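Local atomic coordinates of lipase (Pelosinus fermentans, PDB entry 5AH0), a protein that hydrolyses ester bonds as a lipase and also attacks the synthetic polyester poly(butylene adipate-co-terephthalate). Residues H10-G14 against F175-A179; E19-L23 against L186-T190; S263-T267 against D353-H357. One frame throughout, in Å; residues are numbered along the deposited sequence.

Contact 1 of 3, residues H10-G14 against F175-A179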
ATOM      1  N   HIS A  10      -1.900   3.277   3.310  1.00 45.87           N
ATOM      2  CA  HIS A  10      -0.451   3.090   3.464  1.00 42.55           C
ATOM      3  C   HIS A  10       0.073   1.855   2.728  1.00 45.86           C
ATOM      4  O   HIS A  10      -0.697   0.966   2.339  1.00 43.40           O
ATOM      5  CB  HIS A  10      -0.082   3.004   4.949  1.00 40.14           C
ATOM      6  CG  HIS A  10      -0.601   1.776   5.631  1.00 45.53           C
ATOM      7  ND1 HIS A  10      -0.078   0.520   5.402  1.00 47.85           N
ATOM      8  CD2 HIS A  10      -1.591   1.612   6.541  1.00 49.71           C
ATOM      9  CE1 HIS A  10      -0.731  -0.364   6.140  1.00 56.32           C
ATOM     10  NE2 HIS A  10      -1.657   0.272   6.837  1.00 55.42           N
ATOM     11  N   GLY A  11       1.391   1.797   2.556  1.00 44.88           N
ATOM     12  CA  GLY A  11       1.991   0.705   1.813  1.00 45.43           C
ATOM     13  C   GLY A  11       2.692  -0.330   2.677  1.00 48.61           C
ATOM     14  O   GLY A  11       2.245  -0.660   3.779  1.00 47.55           O
ATOM     15  N   PHE A  12       3.790  -0.859   2.151  1.00 49.60           N
ATOM     16  CA  PHE A  12       4.607  -1.851   2.837  1.00 47.23           C
ATOM     17  C   PHE A  12       5.196  -1.304   4.150  1.00 44.73           C
ATOM     18  O   PHE A  12       5.849  -0.274   4.144  1.00 41.90           O
ATOM     19  CB  PHE A  12       5.695  -2.323   1.864  1.00 47.78           C
ATOM     20  CG  PHE A  12       6.739  -3.211   2.470  1.00 47.73           C
ATOM     21  CD1 PHE A  12       6.396  -4.261   3.307  1.00 52.20           C
ATOM     22  CD2 PHE A  12       8.077  -2.998   2.181  1.00 43.56           C
ATOM     23  CE1 PHE A  12       7.377  -5.081   3.860  1.00 52.81           C
ATOM     24  CE2 PHE A  12       9.059  -3.803   2.724  1.00 47.48           C
ATOM     25  CZ  PHE A  12       8.710  -4.851   3.564  1.00 51.82           C
ATOM     26  N   MET A  13       4.945  -2.005   5.257  1.00 45.49           N
ATOM     27  CA  MET A  13       5.394  -1.621   6.606  1.00 43.87           C
ATOM     28  C   MET A  13       4.737  -0.360   7.140  1.00 44.41           C
ATOM     29  O   MET A  13       5.147   0.164   8.179  1.00 43.13           O
ATOM     30  CB  MET A  13       6.911  -1.429   6.663  1.00 41.35           C
ATOM     31  CG  MET A  13       7.734  -2.652   6.307  1.00 40.52           C
ATOM     32  SD  MET A  13       7.468  -3.995   7.449  1.00 53.60           S
ATOM     33  CE  MET A  13       7.813  -3.249   9.042  1.00 37.83           C
ATOM     34  N   GLY A  14       3.714   0.119   6.443  1.00 45.24           N
ATOM     35  CA  GLY A  14       2.957   1.272   6.901  1.00 42.73           C
ATOM     36  C   GLY A  14       2.241   0.990   8.209  1.00 44.04           C
ATOM     37  O   GLY A  14       2.020  -0.174   8.552  1.00 48.85           O
ATOM     38  N   PHE A 175      14.431  -8.367   2.158  1.00 51.29           N
ATOM     39  CA  PHE A 175      13.064  -8.010   2.532  1.00 50.67           C
ATOM     40  C   PHE A 175      12.884  -7.984   4.052  1.00 49.58           C
ATOM     41  O   PHE A 175      12.337  -7.041   4.603  1.00 49.37           O
ATOM     42  CB  PHE A 175      12.079  -8.996   1.902  1.00 55.06           C
ATOM     43  CG  PHE A 175      10.689  -8.921   2.468  1.00 53.94           C
ATOM     44  CD1 PHE A 175      10.342  -9.650   3.602  1.00 51.89           C
ATOM     45  CD2 PHE A 175       9.721  -8.148   1.851  1.00 51.22           C
ATOM     46  CE1 PHE A 175       9.077  -9.589   4.118  1.00 54.19           C
ATOM     47  CE2 PHE A 175       8.436  -8.090   2.360  1.00 52.00           C
ATOM     48  CZ  PHE A 175       8.113  -8.807   3.493  1.00 54.61           C
ATOM     49  N   GLY A 176      13.324  -9.040   4.724  1.00 48.97           N
ATOM     50  CA  GLY A 176      13.249  -9.101   6.173  1.00 49.06           C
ATOM     51  C   GLY A 176      14.207  -8.135   6.858  1.00 49.09           C
ATOM     52  O   GLY A 176      13.930  -7.640   7.950  1.00 50.41           O
ATOM     53  N   ASP A 177      15.346  -7.868   6.229  1.00 47.38           N
ATOM     54  CA  ASP A 177      16.281  -6.917   6.803  1.00 47.83           C
ATOM     55  C   ASP A 177      15.663  -5.530   6.775  1.00 46.16           C
ATOM     56  O   ASP A 177      15.784  -4.760   7.731  1.00 42.61           O
ATOM     57  CB  ASP A 177      17.603  -6.903   6.046  1.00 53.16           C
ATOM     58  CG  ASP A 177      18.581  -5.895   6.618  1.00 62.94           C
ATOM     59  OD1 ASP A 177      19.265  -6.224   7.613  1.00 66.65           O
ATOM     60  OD2 ASP A 177      18.649  -4.761   6.095  1.00 69.34           O
ATOM     61  N   PHE A 178      14.994  -5.217   5.668  1.00 46.86           N
ATOM     62  CA  PHE A 178      14.337  -3.934   5.535  1.00 43.31           C
ATOM     63  C   PHE A 178      13.232  -3.778   6.574  1.00 48.22           C
ATOM     64  O   PHE A 178      13.085  -2.723   7.178  1.00 49.52           O
ATOM     65  CB  PHE A 178      13.746  -3.745   4.146  1.00 41.71           C
ATOM     66  CG  PHE A 178      13.065  -2.428   3.988  1.00 40.23           C
ATOM     67  CD1 PHE A 178      13.810  -1.288   3.755  1.00 33.41           C
ATOM     68  CD2 PHE A 178      11.696  -2.311   4.146  1.00 43.64           C
ATOM     69  CE1 PHE A 178      13.197  -0.060   3.656  1.00 37.64           C
ATOM     70  CE2 PHE A 178      11.073  -1.077   4.046  1.00 41.35           C
ATOM     71  CZ  PHE A 178      11.823   0.044   3.805  1.00 40.42           C
ATOM     72  N   ALA A 179      12.439  -4.825   6.769  1.00 49.53           N
ATOM     73  CA  ALA A 179      11.349  -4.736   7.719  1.00 48.53           C
ATOM     74  C   ALA A 179      11.881  -4.462   9.119  1.00 47.67           C
ATOM     75  O   ALA A 179      11.495  -3.472   9.752  1.00 47.46           O
ATOM     76  CB  ALA A 179      10.519  -6.003   7.699  1.00 51.63           C
TER

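Contact 2 of 3, residues E19-L23 against L186-T190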
ATOM      1  N   GLU A  19      -0.750   4.006  16.211  1.00 66.58           N
ATOM      2  CA  GLU A  19       0.570   3.412  16.346  1.00 62.01           C
ATOM      3  C   GLU A  19       1.647   4.464  16.137  1.00 60.78           C
ATOM      4  O   GLU A  19       1.385   5.505  15.533  1.00 61.11           O
ATOM      5  CB  GLU A  19       0.759   2.283  15.336  1.00 59.12           C
ATOM      6  CG  GLU A  19      -0.123   1.074  15.555  1.00 64.08           C
ATOM      7  CD  GLU A  19      -0.106   0.130  14.360  1.00 67.01           C
ATOM      8  OE1 GLU A  19      -0.336   0.600  13.225  1.00 63.64           O
ATOM      9  OE2 GLU A  19       0.130  -1.083  14.555  1.00 73.74           O
ATOM     10  N   VAL A  20       2.853   4.180  16.627  1.00 58.36           N
ATOM     11  CA  VAL A  20       4.005   5.055  16.436  1.00 55.69           C
ATOM     12  C   VAL A  20       3.641   6.482  16.794  1.00 55.57           C
ATOM     13  O   VAL A  20       3.562   7.351  15.924  1.00 53.91           O
ATOM     14  CB  VAL A  20       4.521   5.011  14.981  1.00 51.47           C
ATOM     15  CG1 VAL A  20       5.847   5.752  14.854  1.00 53.92           C
ATOM     16  CG2 VAL A  20       4.687   3.577  14.524  1.00 45.27           C
ATOM     17  N   LEU A  21       3.398   6.711  18.078  1.00 57.18           N
ATOM     18  CA  LEU A  21       3.068   8.039  18.563  1.00 58.33           C
ATOM     19  C   LEU A  21       4.133   9.023  18.129  1.00 58.54           C
ATOM     20  O   LEU A  21       5.326   8.726  18.191  1.00 63.86           O
ATOM     21  CB  LEU A  21       2.929   8.041  20.081  1.00 64.08           C
ATOM     22  CG  LEU A  21       1.508   7.851  20.598  1.00 72.55           C
ATOM     23  CD1 LEU A  21       0.911   6.533  20.114  1.00 75.23           C
ATOM     24  CD2 LEU A  21       1.502   7.913  22.117  1.00 78.63           C
ATOM     25  N   GLY A  22       3.705  10.187  17.664  1.00 53.52           N
ATOM     26  CA  GLY A  22       4.645  11.232  17.341  1.00 53.61           C
ATOM     27  C   GLY A  22       5.042  11.282  15.885  1.00 54.58           C
ATOM     28  O   GLY A  22       5.701  12.225  15.470  1.00 63.72           O
ATOM     29  N   LEU A  23       4.668  10.272  15.109  1.00 49.66           N
ATOM     30  CA  LEU A  23       4.962  10.259  13.676  1.00 46.10           C
ATOM     31  C   LEU A  23       3.812   9.644  12.883  1.00 48.30           C
ATOM     32  O   LEU A  23       3.567   8.438  12.954  1.00 52.23           O
ATOM     33  CB  LEU A  23       6.255   9.494  13.383  1.00 46.32           C
ATOM     34  CG  LEU A  23       6.870   9.780  12.003  1.00 44.17           C
ATOM     35  CD1 LEU A  23       7.491  11.165  11.964  1.00 45.26           C
ATOM     36  CD2 LEU A  23       7.878   8.747  11.605  1.00 41.08           C
ATOM     37  N   LEU A 186      12.033   3.498  13.304  1.00 45.65           N
ATOM     38  CA  LEU A 186      10.935   4.265  13.885  1.00 48.92           C
ATOM     39  C   LEU A 186      11.112   4.454  15.392  1.00 51.01           C
ATOM     40  O   LEU A 186      10.909   5.549  15.921  1.00 53.65           O
ATOM     41  CB  LEU A 186       9.605   3.576  13.607  1.00 51.46           C
ATOM     42  CG  LEU A 186       9.156   3.492  12.149  1.00 47.09           C
ATOM     43  CD1 LEU A 186       7.796   2.797  12.078  1.00 44.99           C
ATOM     44  CD2 LEU A 186       9.115   4.865  11.494  1.00 33.06           C
ATOM     45  N   ALA A 187      11.507   3.383  16.073  1.00 51.87           N
ATOM     46  CA  ALA A 187      11.720   3.419  17.517  1.00 54.08           C
ATOM     47  C   ALA A 187      12.792   4.428  17.890  1.00 59.45           C
ATOM     48  O   ALA A 187      12.664   5.119  18.891  1.00 67.51           O
ATOM     49  CB  ALA A 187      12.084   2.038  18.045  1.00 49.15           C
ATOM     50  N   SER A 188      13.851   4.516  17.093  1.00 56.98           N
ATOM     51  CA  SER A 188      14.913   5.472  17.385  1.00 56.62           C
ATOM     52  C   SER A 188      14.470   6.900  17.113  1.00 52.27           C
ATOM     53  O   SER A 188      14.604   7.776  17.963  1.00 54.98           O
ATOM     54  CB  SER A 188      16.160   5.164  16.563  1.00 59.24           C
ATOM     55  OG  SER A 188      17.074   6.247  16.630  1.00 61.54           O
ATOM     56  N   PHE A 189      13.886   7.105  15.941  1.00 48.27           N
ATOM     57  CA  PHE A 189      13.526   8.428  15.452  1.00 49.88           C
ATOM     58  C   PHE A 189      12.487   9.141  16.323  1.00 57.44           C
ATOM     59  O   PHE A 189      12.509  10.362  16.432  1.00 60.75           O
ATOM     60  CB  PHE A 189      13.010   8.315  14.025  1.00 48.95           C
ATOM     61  CG  PHE A 189      12.774   9.632  13.354  1.00 50.63           C
ATOM     62  CD1 PHE A 189      13.835  10.451  13.013  1.00 51.86           C
ATOM     63  CD2 PHE A 189      11.494  10.037  13.034  1.00 52.91           C
ATOM     64  CE1 PHE A 189      13.620  11.666  12.391  1.00 51.84           C
ATOM     65  CE2 PHE A 189      11.276  11.248  12.405  1.00 53.90           C
ATOM     66  CZ  PHE A 189      12.343  12.060  12.083  1.00 52.28           C
ATOM     67  N   THR A 190      11.552   8.391  16.893  1.00 56.58           N
ATOM     68  CA  THR A 190      10.587   8.971  17.818  1.00 55.43           C
ATOM     69  C   THR A 190      11.112   9.009  19.256  1.00 57.19           C
ATOM     70  O   THR A 190      10.636   9.785  20.077  1.00 58.11           O
ATOM     71  CB  THR A 190       9.265   8.196  17.806  1.00 53.31           C
ATOM     72  OG1 THR A 190       9.488   6.856  18.268  1.00 59.12           O
ATOM     73  CG2 THR A 190       8.685   8.170  16.401  1.00 43.61           C
TER

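Contact 3 of 3, residues S263-T267 against D353-H357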
ATOM      1  N   SER A 263       5.423   8.687 -10.046  1.00 47.45           N
ATOM      2  CA  SER A 263       6.660   7.912  -9.974  1.00 42.50           C
ATOM      3  C   SER A 263       7.751   8.658  -9.233  1.00 45.04           C
ATOM      4  O   SER A 263       7.893   9.876  -9.372  1.00 50.93           O
ATOM      5  CB  SER A 263       7.142   7.548 -11.373  1.00 42.86           C
ATOM      6  OG  SER A 263       6.362   6.491 -11.902  1.00 48.96           O
ATOM      7  N   THR A 264       8.518   7.920  -8.438  1.00 42.43           N
ATOM      8  CA  THR A 264       9.596   8.494  -7.633  1.00 41.68           C
ATOM      9  C   THR A 264      10.949   7.953  -8.031  1.00 43.94           C
ATOM     10  O   THR A 264      11.070   6.833  -8.515  1.00 45.03           O
ATOM     11  CB  THR A 264       9.409   8.205  -6.149  1.00 43.01           C
ATOM     12  OG1 THR A 264       9.235   6.787  -5.980  1.00 47.37           O
ATOM     13  CG2 THR A 264       8.182   8.943  -5.615  1.00 41.80           C
ATOM     14  N   CYS A 265      11.975   8.752  -7.798  1.00 43.99           N
ATOM     15  CA  CYS A 265      13.331   8.362  -8.124  1.00 45.45           C
ATOM     16  C   CYS A 265      14.258   9.178  -7.257  1.00 45.56           C
ATOM     17  O   CYS A 265      14.011  10.363  -7.052  1.00 47.18           O
ATOM     18  CB  CYS A 265      13.647   8.590  -9.608  1.00 46.84           C
ATOM     19  SG  CYS A 265      15.226   7.829 -10.107  1.00 54.28           S
ATOM     20  N   ALA A 266      15.301   8.551  -6.727  1.00 40.76           N
ATOM     21  CA  ALA A 266      16.225   9.274  -5.866  1.00 40.10           C
ATOM     22  C   ALA A 266      17.533   8.524  -5.703  1.00 42.18           C
ATOM     23  O   ALA A 266      17.561   7.304  -5.750  1.00 46.28           O
ATOM     24  CB  ALA A 266      15.587   9.528  -4.496  1.00 37.17           C
ATOM     25  N   THR A 267      18.619   9.256  -5.493  1.00 40.94           N
ATOM     26  CA  THR A 267      19.813   8.618  -4.994  1.00 43.16           C
ATOM     27  C   THR A 267      19.936   9.094  -3.554  1.00 42.76           C
ATOM     28  O   THR A 267      20.060  10.291  -3.279  1.00 40.67           O
ATOM     29  CB  THR A 267      21.102   8.940  -5.808  1.00 50.17           C
ATOM     30  OG1 THR A 267      21.437  10.310  -5.637  1.00 60.27           O
ATOM     31  CG2 THR A 267      20.917   8.659  -7.291  1.00 50.19           C
ATOM     32  N   ASP A 353      11.204  13.534  -9.182  1.00 53.36           N
ATOM     33  CA  ASP A 353      12.632  13.261  -9.115  1.00 54.01           C
ATOM     34  C   ASP A 353      13.282  13.804  -7.842  1.00 47.53           C
ATOM     35  O   ASP A 353      12.951  14.900  -7.398  1.00 45.22           O
ATOM     36  CB  ASP A 353      13.309  13.848 -10.347  1.00 65.73           C
ATOM     37  CG  ASP A 353      14.617  13.168 -10.676  1.00 77.14           C
ATOM     38  OD1 ASP A 353      14.863  12.043 -10.170  1.00 82.22           O
ATOM     39  OD2 ASP A 353      15.390  13.759 -11.462  1.00 80.26           O
ATOM     40  N   THR A 354      14.228  13.037  -7.297  1.00 45.92           N
ATOM     41  CA  THR A 354      14.894  13.292  -6.007  1.00 45.64           C
ATOM     42  C   THR A 354      13.945  13.195  -4.822  1.00 44.23           C
ATOM     43  O   THR A 354      14.226  13.741  -3.747  1.00 42.33           O
ATOM     44  CB  THR A 354      15.548  14.666  -5.922  1.00 49.95           C
ATOM     45  OG1 THR A 354      14.522  15.634  -5.664  1.00 59.19           O
ATOM     46  CG2 THR A 354      16.331  15.003  -7.216  1.00 42.96           C
ATOM     47  N   ILE A 355      12.821  12.522  -5.037  1.00 41.49           N
ATOM     48  CA  ILE A 355      11.887  12.184  -3.976  1.00 40.61           C
ATOM     49  C   ILE A 355      12.104  10.718  -3.580  1.00 39.60           C
ATOM     50  O   ILE A 355      11.887   9.828  -4.404  1.00 39.18           O
ATOM     51  CB  ILE A 355      10.437  12.393  -4.450  1.00 46.78           C
ATOM     52  CG1 ILE A 355      10.213  13.863  -4.846  1.00 47.55           C
ATOM     53  CG2 ILE A 355       9.401  11.898  -3.387  1.00 35.67           C
ATOM     54  CD1 ILE A 355      10.141  14.792  -3.671  1.00 45.25           C
ATOM     55  N   ASP A 356      12.567  10.432  -2.363  1.00 36.15           N
ATOM     56  CA  ASP A 356      12.716   9.015  -2.033  1.00 36.65           C
ATOM     57  C   ASP A 356      11.401   8.451  -1.477  1.00 39.00           C
ATOM     58  O   ASP A 356      10.390   9.158  -1.394  1.00 41.48           O
ATOM     59  CB  ASP A 356      13.907   8.740  -1.082  1.00 37.21           C
ATOM     60  CG  ASP A 356      13.741   9.318   0.328  1.00 48.30           C
ATOM     61  OD1 ASP A 356      12.643   9.265   0.931  1.00 48.05           O
ATOM     62  OD2 ASP A 356      14.774   9.794   0.866  1.00 57.94           O
ATOM     63  N   HIS A 357      11.415   7.174  -1.116  1.00 37.67           N
ATOM     64  CA  HIS A 357      10.181   6.471  -0.792  1.00 42.64           C
ATOM     65  C   HIS A 357       9.396   7.060   0.379  1.00 38.93           C
ATOM     66  O   HIS A 357       8.173   7.184   0.303  1.00 34.83           O
ATOM     67  CB  HIS A 357      10.490   5.014  -0.489  1.00 41.23           C
ATOM     68  CG  HIS A 357       9.306   4.112  -0.610  1.00 37.86           C
ATOM     69  ND1 HIS A 357       8.711   3.833  -1.821  1.00 38.62           N
ATOM     70  CD2 HIS A 357       8.621   3.410   0.322  1.00 37.11           C
ATOM     71  CE1 HIS A 357       7.710   2.993  -1.628  1.00 42.22           C
ATOM     72  NE2 HIS A 357       7.631   2.722  -0.336  1.00 38.21           N
TER

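Contact 1 of 3, residues H10-G14 against F175-A179
The turn that brings Phe12 and Met13 against Phe175, Phe178 and Ala179 is locked through one carbonyl oxygen, Gly11 O, which is gripped twice. His10 ND1 donates to Gly11 O over 3.1 Å in a nearly straight bond, lying in the carbonyl plane on a lone pair, with the oxygen almost exactly in the plane of the imidazole. The second donor is Gly14 N, also 3.1 Å from Gly11 O, which closes a type II beta turn with Phe12 and Met13 at its corners. The far nitrogen of the imidazole, His10 NE2, bonds to Val48 N, so both ends of the ring are fixed and its rotation is set. This His-Gly-Phe sequence directly follows strand 6-9, the place where alpha/beta-hydrolase lipases carry the His-Gly motif of the oxyanion loop; Phe12 N is consistent with an oxyanion-hole donor. From the turn, Phe12 extends its ring anti to the backbone nitrogen (chi1 172°) toward helix 173-190. There it is caught between two helix rings on opposite sides of its mean plane, both slid aside so that overlap is slight. Phe12 CZ meets Phe175 CE2 at 3.5 Å. Phe12 CE2 approaches Phe178 CD2 to 3.3 Å, and these two planes are inclined by 30°. Phe290 meets Phe178 edge-to-face and extends the aromatic cluster. On the side where Phe178 lies, Met13 CG sits over the face of the Phe12 ring, displaced toward its rim. The methionine chain bends at chi2 and chi3, which brings Met13 SD to 3.7 Å from Ala179 CB and sets Met13 CE 3.8 Å from Ala179 O. The opposite end of Met13 is tied as well, since its carbonyl oxygen receives the hydroxyl of Tyr198.

Contact 2 of 3, residues E19-L23 against L186-T190
Val20 to Leu23, in the loop between strand 6-9 and helix 32-38, form a type II beta turn, closed by Leu23 N donating to Val20 O at 3.2 Å, and the turn sits against the C-terminal part of helix 173-190; the nearest CA atoms, those of Val20 and Leu186, are 7.4 Å apart. Gly22 takes the third turn position with a positive phi of 95°, an angle glycine adopts readily. Val20 CG2 meets Leu186 CD1 at 4.0 Å, the two side chains crossing at about a right angle, and Val20 CG1 touches Thr190 CG2. Leu23 splits its branches: CD2 lies against Leu186 CD2, whereas Leu23 CD1 comes in the ring plane to the edge of Phe189, 3.8 Å from CE2. In Thr190, chi1 of 63° sets OG1 beside both the backbone N and the carbonyl carbon, toward Leu186 O, to which it donates over 3.0 Å, and leaves CG2 on the loop side, 3.8 Å from Leu21 O. Thr190 N reaches that same Leu186 carbonyl from the other face of its plane. With the hydroxyl engaged by Leu186 O and, just beyond, Ala192 N, the turn is held here by shape and apolar burial.

Contact 3 of 3, residues S263-T267 against D353-H357
Backbone polar contacts centre on Cys265 O, which Thr354 N meets where the chain leaves strand 352-353. Cys265 and Asp353 form a parallel bridge, CA to CA 5.0 Å, and their side chains lie on one face of the sheet. Just beyond it, Thr354 N donates to Cys265 O at 2.7 Å, a weak bond since the angle at the hydrogen is only 118°. The same N-H leans at 3.1 Å toward Asp353 OD1, again weakly, and is thus shared between a carbonyl and a carboxylate. Thr354 has a positive phi of 65°, and there the chain turns out of the strand. In the alpha/beta-hydrolase fold this is the loop after the last strand, which delivers the histidine of the catalytic triad. His357 fits that role: its NE2 bonds to Ser114 OG and its ND1 to Asp315 OD2. Side-chain packing then follows along the loop. Thr264 CB sits 3.4 Å from Ile355 O, and the methyls Thr264 CG2 and Ile355 CG2 meet at 3.9 Å, the two side chains crossing at about a right angle. Ala266 CB fills the next place, 3.7 Å from Ile355 O and 3.9 Å from Asp356 CB. Beside the bridge, Cys265 CB lies alongside the carboxylate, 3.7 Å from Asp353 OD1. The polar end of Thr264 is engaged elsewhere. With chi1 at 53°, its OG1 stands between the backbone N and the carbonyl carbon and, consistent with a second-shell place beside the probable catalytic acid, bonds to Asp315 OD2, the same oxygen that is hydrogen-bonded to His357 ND1.

In the fold
Contacts 1 and 2 both brace the loop after strand 6-9 on helix 173-190, at successive places; their centres are 15 Å apart and their segments alternate along the chain. Contact 3 closes later, where strand 258-265 meets the histidine loop, with its centre 17 Å from that of contact 1 and 23 Å from that of contact 2. Contacts 1 and 3 approach each other at the probable active site: Phe12 N, the candidate oxyanion donor, is 5.8 Å from His357 NE2, which bonds to Ser114. Contact 2 lies farther out, about 11 Å from contact 3 at the nearest atoms. The zinc ion is held by other residues, Asp56, His76, His82 and Asp233.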